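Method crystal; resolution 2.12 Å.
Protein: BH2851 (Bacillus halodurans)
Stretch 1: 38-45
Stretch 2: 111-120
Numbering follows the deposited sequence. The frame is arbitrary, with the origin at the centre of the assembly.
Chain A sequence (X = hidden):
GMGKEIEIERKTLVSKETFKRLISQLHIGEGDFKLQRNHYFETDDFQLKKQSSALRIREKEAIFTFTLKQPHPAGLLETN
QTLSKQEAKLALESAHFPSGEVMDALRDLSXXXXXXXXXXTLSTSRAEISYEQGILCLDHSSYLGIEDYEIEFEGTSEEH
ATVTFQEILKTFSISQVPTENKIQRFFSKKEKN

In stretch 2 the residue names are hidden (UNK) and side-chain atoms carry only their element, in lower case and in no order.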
ATOM      1  N   ASN A  38      -0.268   7.272   4.451  1.00 45.74           N
ATOM      2  CA  ASN A  38       0.205   7.190   3.090  1.00 45.36           C
ATOM      3  C   ASN A  38      -0.135   8.469   2.375  1.00 45.19           C
ATOM      4  O   ASN A  38      -1.309   8.807   2.237  1.00 44.92           O
ATOM      5  CB  ASN A  38      -0.442   6.006   2.387  1.00 45.10           C
ATOM      6  CG  ASN A  38      -0.192   4.714   3.099  1.00 46.19           C
ATOM      7  OD1 ASN A  38       0.938   4.327   3.298  1.00 42.63           O
ATOM      8  ND2 ASN A  38      -1.265   4.051   3.525  1.00 53.16           N
ATOM      9  N   HIS A  39       0.896   9.244   2.028  1.00 43.09           N
ATOM     10  CA  HIS A  39       0.717  10.488   1.290  1.00 42.33           C
ATOM     11  C   HIS A  39       0.940  10.203  -0.174  1.00 43.19           C
ATOM     12  O   HIS A  39       2.030   9.807  -0.564  1.00 41.98           O
ATOM     13  CB  HIS A  39       1.705  11.539   1.771  1.00 42.47           C
ATOM     14  CG  HIS A  39       1.577  11.869   3.222  1.00 43.59           C
ATOM     15  ND1 HIS A  39       0.743  12.862   3.690  1.00 46.42           N
ATOM     16  CD2 HIS A  39       2.170  11.329   4.316  1.00 45.17           C
ATOM     17  CE1 HIS A  39       0.831  12.923   5.007  1.00 45.78           C
ATOM     18  NE2 HIS A  39       1.692  12.006   5.411  1.00 43.73           N
ATOM     19  N   TYR A  40      -0.095  10.409  -0.991  1.00 43.85           N
ATOM     20  CA  TYR A  40      -0.046  10.027  -2.412  1.00 44.49           C
ATOM     21  C   TYR A  40       0.339  11.170  -3.319  1.00 44.47           C
ATOM     22  O   TYR A  40      -0.061  12.305  -3.106  1.00 44.50           O
ATOM     23  CB  TYR A  40      -1.385   9.451  -2.848  1.00 46.00           C
ATOM     24  CG  TYR A  40      -1.803   8.253  -2.039  1.00 45.54           C
ATOM     25  CD1 TYR A  40      -0.940   7.156  -1.879  1.00 44.29           C
ATOM     26  CD2 TYR A  40      -3.065   8.189  -1.449  1.00 43.82           C
ATOM     27  CE1 TYR A  40      -1.311   6.046  -1.128  1.00 47.53           C
ATOM     28  CE2 TYR A  40      -3.457   7.072  -0.699  1.00 46.24           C
ATOM     29  CZ  TYR A  40      -2.568   6.003  -0.539  1.00 46.76           C
ATOM     30  OH  TYR A  40      -2.933   4.904   0.204  1.00 49.50           O
ATOM     31  N   PHE A  41       1.130  10.848  -4.347  1.00 44.83           N
ATOM     32  CA  PHE A  41       1.570  11.817  -5.330  1.00 45.64           C
ATOM     33  C   PHE A  41       1.141  11.389  -6.722  1.00 46.62           C
ATOM     34  O   PHE A  41       1.182  10.203  -7.062  1.00 47.75           O
ATOM     35  CB  PHE A  41       3.079  11.978  -5.274  1.00 46.00           C
ATOM     36  CG  PHE A  41       3.570  12.547  -3.990  1.00 45.04           C
ATOM     37  CD1 PHE A  41       3.811  13.915  -3.866  1.00 46.95           C
ATOM     38  CD2 PHE A  41       3.735  11.736  -2.873  1.00 47.64           C
ATOM     39  CE1 PHE A  41       4.255  14.457  -2.657  1.00 48.06           C
ATOM     40  CE2 PHE A  41       4.176  12.272  -1.664  1.00 49.62           C
ATOM     41  CZ  PHE A  41       4.430  13.644  -1.563  1.00 48.39           C
ATOM     42  N   GLU A  42       0.737  12.360  -7.526  1.00 46.48           N
ATOM     43  CA  GLU A  42       0.260  12.100  -8.863  1.00 47.97           C
ATOM     44  C   GLU A  42       0.183  13.414  -9.643  1.00 47.80           C
ATOM     45  O   GLU A  42       0.133  14.496  -9.045  1.00 48.33           O
ATOM     46  CB  GLU A  42      -1.135  11.409  -8.794  1.00 48.84           C
ATOM     47  CG  GLU A  42      -1.770  11.031 -10.132  1.00 51.44           C
ATOM     48  CD  GLU A  42      -0.917  10.080 -10.969  1.00 50.85           C
ATOM     49  OE1 GLU A  42       0.086  10.539 -11.554  1.00 50.00           O
ATOM     50  OE2 GLU A  42      -1.332   8.909 -11.148  1.00 48.71           O
ATOM     51  N   THR A  43       0.265  13.316 -10.971  1.00 47.80           N
ATOM     52  CA  THR A  43       0.080  14.473 -11.860  1.00 48.02           C
ATOM     53  C   THR A  43      -1.407  14.762 -12.050  1.00 48.97           C
ATOM     54  O   THR A  43      -2.245  13.927 -11.742  1.00 48.81           O
ATOM     55  CB  THR A  43       0.736  14.232 -13.262  1.00 47.96           C
ATOM     56  OG1 THR A  43       0.112  13.117 -13.908  1.00 46.65           O
ATOM     57  CG2 THR A  43       2.233  13.957 -13.119  1.00 48.27           C
ATOM     58  N   ASP A  44      -1.724  15.944 -12.573  1.00 50.87           N
ATOM     59  CA  ASP A  44      -3.136  16.339 -12.820  1.00 53.28           C
ATOM     60  C   ASP A  44      -3.856  15.348 -13.748  1.00 54.46           C
ATOM     61  O   ASP A  44      -4.984  14.934 -13.471  1.00 54.87           O
ATOM     62  CB  ASP A  44      -3.209  17.758 -13.413  1.00 53.84           C
ATOM     63  CG  ASP A  44      -2.946  18.857 -12.368  1.00 56.61           C
ATOM     64  OD1 ASP A  44      -2.533  18.534 -11.224  1.00 61.73           O
ATOM     65  OD2 ASP A  44      -3.156  20.045 -12.697  1.00 61.87           O
ATOM     66  N   ASP A  45      -3.169  14.933 -14.813  1.00 55.65           N
ATOM     67  CA  ASP A  45      -3.733  13.976 -15.791  1.00 56.56           C
ATOM     68  C   ASP A  45      -3.572  12.488 -15.360  1.00 55.65           C
ATOM     69  O   ASP A  45      -3.905  11.586 -16.123  1.00 55.95           O
ATOM     70  CB  ASP A  45      -3.089  14.178 -17.150  1.00 58.18           C
ATOM     71  CG  ASP A  45      -1.658  13.745 -17.176  1.00 61.93           C
ATOM     72  OD1 ASP A  45      -0.858  14.303 -16.392  1.00 64.10           O
ATOM     73  OD2 ASP A  45      -1.331  12.823 -17.957  1.00 67.66           O
ATOM     74  N   UNK A 111       8.179  10.284 -16.354  1.00 45.72           N
ATOM     75  CA  UNK A 111       7.260  11.014 -15.491  1.00 46.27           C
ATOM     76  C   UNK A 111       7.835  12.400 -15.243  1.00 47.23           C
ATOM     77  O   UNK A 111       8.933  12.515 -14.715  1.00 48.26           O
ATOM     78  c   UNK A 111       5.174   8.698 -14.804  1.00 47.97           C
ATOM     79  c   UNK A 111       6.074  11.095 -13.217  1.00 45.40           C
ATOM     80  c   UNK A 111       6.611   8.852 -14.285  1.00 44.28           C
ATOM     81  c   UNK A 111       7.074  10.305 -14.110  1.00 46.51           C
ATOM     82  N   UNK A 112       7.098  13.472 -15.643  1.00 48.46           N
ATOM     83  CA  UNK A 112       7.584  14.816 -15.329  1.00 48.66           C
ATOM     84  C   UNK A 112       7.449  15.109 -13.825  1.00 48.29           C
ATOM     85  O   UNK A 112       6.337  15.284 -13.327  1.00 48.41           O
ATOM     86  c   UNK A 112       6.669  15.719 -16.160  1.00 48.64           C
ATOM     87  c   UNK A 112       5.818  13.507 -16.384  1.00 49.07           C
ATOM     88  c   UNK A 112       5.408  14.938 -16.306  1.00 49.93           C
ATOM     89  N   UNK A 113       8.583  15.091 -13.111  1.00 48.58           N
ATOM     90  CA  UNK A 113       8.604  15.287 -11.639  1.00 48.08           C
ATOM     91  C   UNK A 113       8.073  16.670 -11.223  1.00 47.49           C
ATOM     92  O   UNK A 113       7.445  16.808 -10.161  1.00 46.12           O
ATOM     93  c   UNK A 113      10.397  13.532 -11.081  1.00 49.76           C
ATOM     94  c   UNK A 113      10.049  15.036 -11.041  1.00 48.96           C
ATOM     95  c   UNK A 113      10.168  15.560  -9.592  1.00 48.78           C
ATOM     96  c   UNK A 113      11.290  13.147 -12.203  1.00 52.69           C
ATOM     97  N   UNK A 114       8.286  17.673 -12.077  1.00 47.71           N
ATOM     98  CA  UNK A 114       7.753  19.032 -11.849  1.00 47.87           C
ATOM     99  C   UNK A 114       6.205  19.081 -11.855  1.00 48.08           C
ATOM    100  O   UNK A 114       5.616  20.056 -11.392  1.00 48.62           O
ATOM    101  c   UNK A 114       8.285  19.990 -12.908  1.00 48.21           C
ATOM    102  o   UNK A 114       7.737  19.687 -14.183  1.00 49.70           O
ATOM    103  N   UNK A 115       5.569  18.057 -12.445  1.00 47.71           N
ATOM    104  CA  UNK A 115       4.100  17.965 -12.490  1.00 47.77           C
ATOM    105  C   UNK A 115       3.505  17.145 -11.332  1.00 46.16           C
ATOM    106  O   UNK A 115       2.283  17.153 -11.130  1.00 43.95           O
ATOM    107  c   UNK A 115       4.030  18.211 -15.042  1.00 50.48           C
ATOM    108  c   UNK A 115       3.398  19.600 -15.015  1.00 53.98           C
ATOM    109  c   UNK A 115       3.649  17.368 -13.832  1.00 48.57           C
ATOM    110  n   UNK A 115       2.073  19.649 -14.868  1.00 56.57           N
ATOM    111  o   UNK A 115       4.098  20.613 -15.066  1.00 57.84           O
ATOM    112  N   UNK A 116       4.359  16.420 -10.594  1.00 45.68           N
ATOM    113  CA  UNK A 116       3.900  15.620  -9.440  1.00 45.30           C
ATOM    114  C   UNK A 116       3.571  16.518  -8.268  1.00 45.26           C
ATOM    115  O   UNK A 116       4.253  17.513  -8.031  1.00 45.19           O
ATOM    116  c   UNK A 116       5.169  13.380  -9.904  1.00 46.81           C
ATOM    117  c   UNK A 116       6.429  12.630  -9.490  1.00 48.36           C
ATOM    118  c   UNK A 116       3.957  12.461  -9.849  1.00 47.19           C
ATOM    119  c   UNK A 116       4.969  14.600  -9.013  1.00 46.30           C
ATOM    120  N   UNK A 117       2.517  16.166  -7.533  1.00 45.69           N
ATOM    121  CA  UNK A 117       2.130  16.910  -6.324  1.00 45.50           C
ATOM    122  C   UNK A 117       1.367  16.032  -5.348  1.00 44.43           C
ATOM    123  O   UNK A 117       0.825  14.988  -5.720  1.00 40.84           O
ATOM    124  c   UNK A 117       0.034  17.811  -7.521  1.00 48.02           C
ATOM    125  c   UNK A 117       1.292  18.128  -6.695  1.00 45.67           C
ATOM    126  n   UNK A 117      -0.476  20.889  -9.815  1.00 52.90           N
ATOM    127  c   UNK A 117       0.235  19.750  -9.156  1.00 51.38           C
ATOM    128  c   UNK A 117      -0.621  19.086  -8.065  1.00 49.65           C
ATOM    129  N   UNK A 118       1.326  16.472  -4.091  1.00 46.35           N
ATOM    130  CA  UNK A 118       0.599  15.763  -3.049  1.00 47.81           C
ATOM    131  C   UNK A 118      -0.918  15.868  -3.294  1.00 48.36           C
ATOM    132  O   UNK A 118      -1.493  16.954  -3.209  1.00 48.74           O
ATOM    133  n   UNK A 118      -0.275  16.253   0.518  1.00 52.52           N
ATOM    134  c   UNK A 118       0.966  16.319  -1.672  1.00 48.62           C
ATOM    135  c   UNK A 118       0.104  14.279  -0.329  1.00 50.12           C
ATOM    136  n   UNK A 118      -0.568  14.160   0.862  1.00 54.07           N
ATOM    137  c   UNK A 118      -0.784  15.365   1.354  1.00 53.94           C
ATOM    138  c   UNK A 118       0.317  15.597  -0.538  1.00 49.88           C
ATOM    139  N   UNK A 119      -1.547  14.731  -3.624  1.00 49.22           N
ATOM    140  CA  UNK A 119      -3.010  14.699  -3.928  1.00 49.80           C
ATOM    141  C   UNK A 119      -3.867  14.418  -2.685  1.00 49.23           C
ATOM    142  O   UNK A 119      -5.022  14.839  -2.618  1.00 49.96           O
ATOM    143  c   UNK A 119      -3.366  13.679  -5.080  1.00 49.94           C
ATOM    144  c   UNK A 119      -2.781  14.161  -6.406  1.00 51.73           C
ATOM    145  c   UNK A 119      -2.866  12.266  -4.765  1.00 52.36           C
ATOM    146  c   UNK A 119      -3.536  11.169  -5.618  1.00 52.58           C
ATOM    147  N   UNK A 120      -3.293  13.717  -1.702  1.00 47.67           N
ATOM    148  CA  UNK A 120      -3.985  13.469  -0.436  1.00 45.51           C
ATOM    149  C   UNK A 120      -3.354  12.371   0.403  1.00 44.41           C
ATOM    150  O   UNK A 120      -2.391  11.729  -0.017  1.00 41.26           O
TER
HETATM  151  O   HOH W   1       0.144  17.755 -12.719  1.00 53.19           O

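Position 111 carries four side-chain carbons, forked at the first, with one arm two carbons long; no atom comes within contact distance of stretch 1. That branching is isoleucine, Ile-111. Position 112 has three carbons closing a ring onto its own backbone nitrogen, which only proline does. The backbone O of Pro-112 lies 4.3 Å from CG2 of Thr-43.

Position 113 repeats the four-carbon pattern forked at the first atom, and its CA-to-CB bond points away from stretch 1; it is Ile-113. Position 114 has one carbon followed by one oxygen, out of reach of stretch 1. A lone hydroxyl on CB identifies Ser-114. Position 115 shows three carbons in a row, the third bearing one oxygen and one nitrogen: an amide, Gln-115. Its CB packs 3.8 Å from CG2 of Thr-43. The 3-10 segment 113-115 is accompanied by two backbone bonds, from N of Gln-115 to O of Pro-112 (3.0 Å) and from N of position 116 to O of Ile-113 (3.1 Å).

Position 116 again has four carbons, but forked at the second, so it is Leu-116. Its CD2 approaches CA of Glu-42 at 3.8 Å and CG2 of Thr-43 at 4.0 Å. Position 117 has four carbons in a row ending in nitrogen, which is lysine. NZ of Lys-117 lies 3.4 Å from OD1 of Asp-44, a salt bridge whose hydrogen bond is weak.

Position 118 holds one carbon and then a five-membered ring of three carbons and two nitrogens, the imidazole of histidine. CD2 of His-118 is 3.4 Å from O of Tyr-40, and its ring meets that of His-39 obliquely, centroids 5.2 Å apart and planes at 55°. The ring of Phe-41 is also oblique to it, at 5.7 Å and 46°. Position 119 has four carbons forked at the first, one arm two carbons long: Ile-119. Its CG1 packs 3.7 Å from CB of Tyr-40 and its CD1 lies 4.0 Å from CB of Glu-42. Position 120 has no side-chain atoms and is Gly-120; it touches stretch 1 through its backbone.

The contact is built on backbone pairing between antiparallel strands. N of Tyr-40 donates to O of Gly-120 (2.8 Å, 176°), and N of Ile-119 donates to O of Tyr-40 (2.9 Å, 160°). Glu-42 and Lys-117 exchange two longer bonds, N of Glu-42 to O of Lys-117 (3.2 Å) and N of Lys-117 to O of Glu-42 (3.3 Å). Between them, Phe-41 and His-118 form a non-hydrogen-bonded pair, CA atoms 4.7 Å apart, which puts their side chains on the same face. Past these bonds, water 1 joins the two stretches, accepting from N of Asp-44 (2.6 Å) and donating to O of Gln-115 (2.7 Å). Backbone bonds thus set the register, while side-chain packing and the salt bridge help bury 656 Å² in total.

Stretch 2 111-120: IPISQLKHIG
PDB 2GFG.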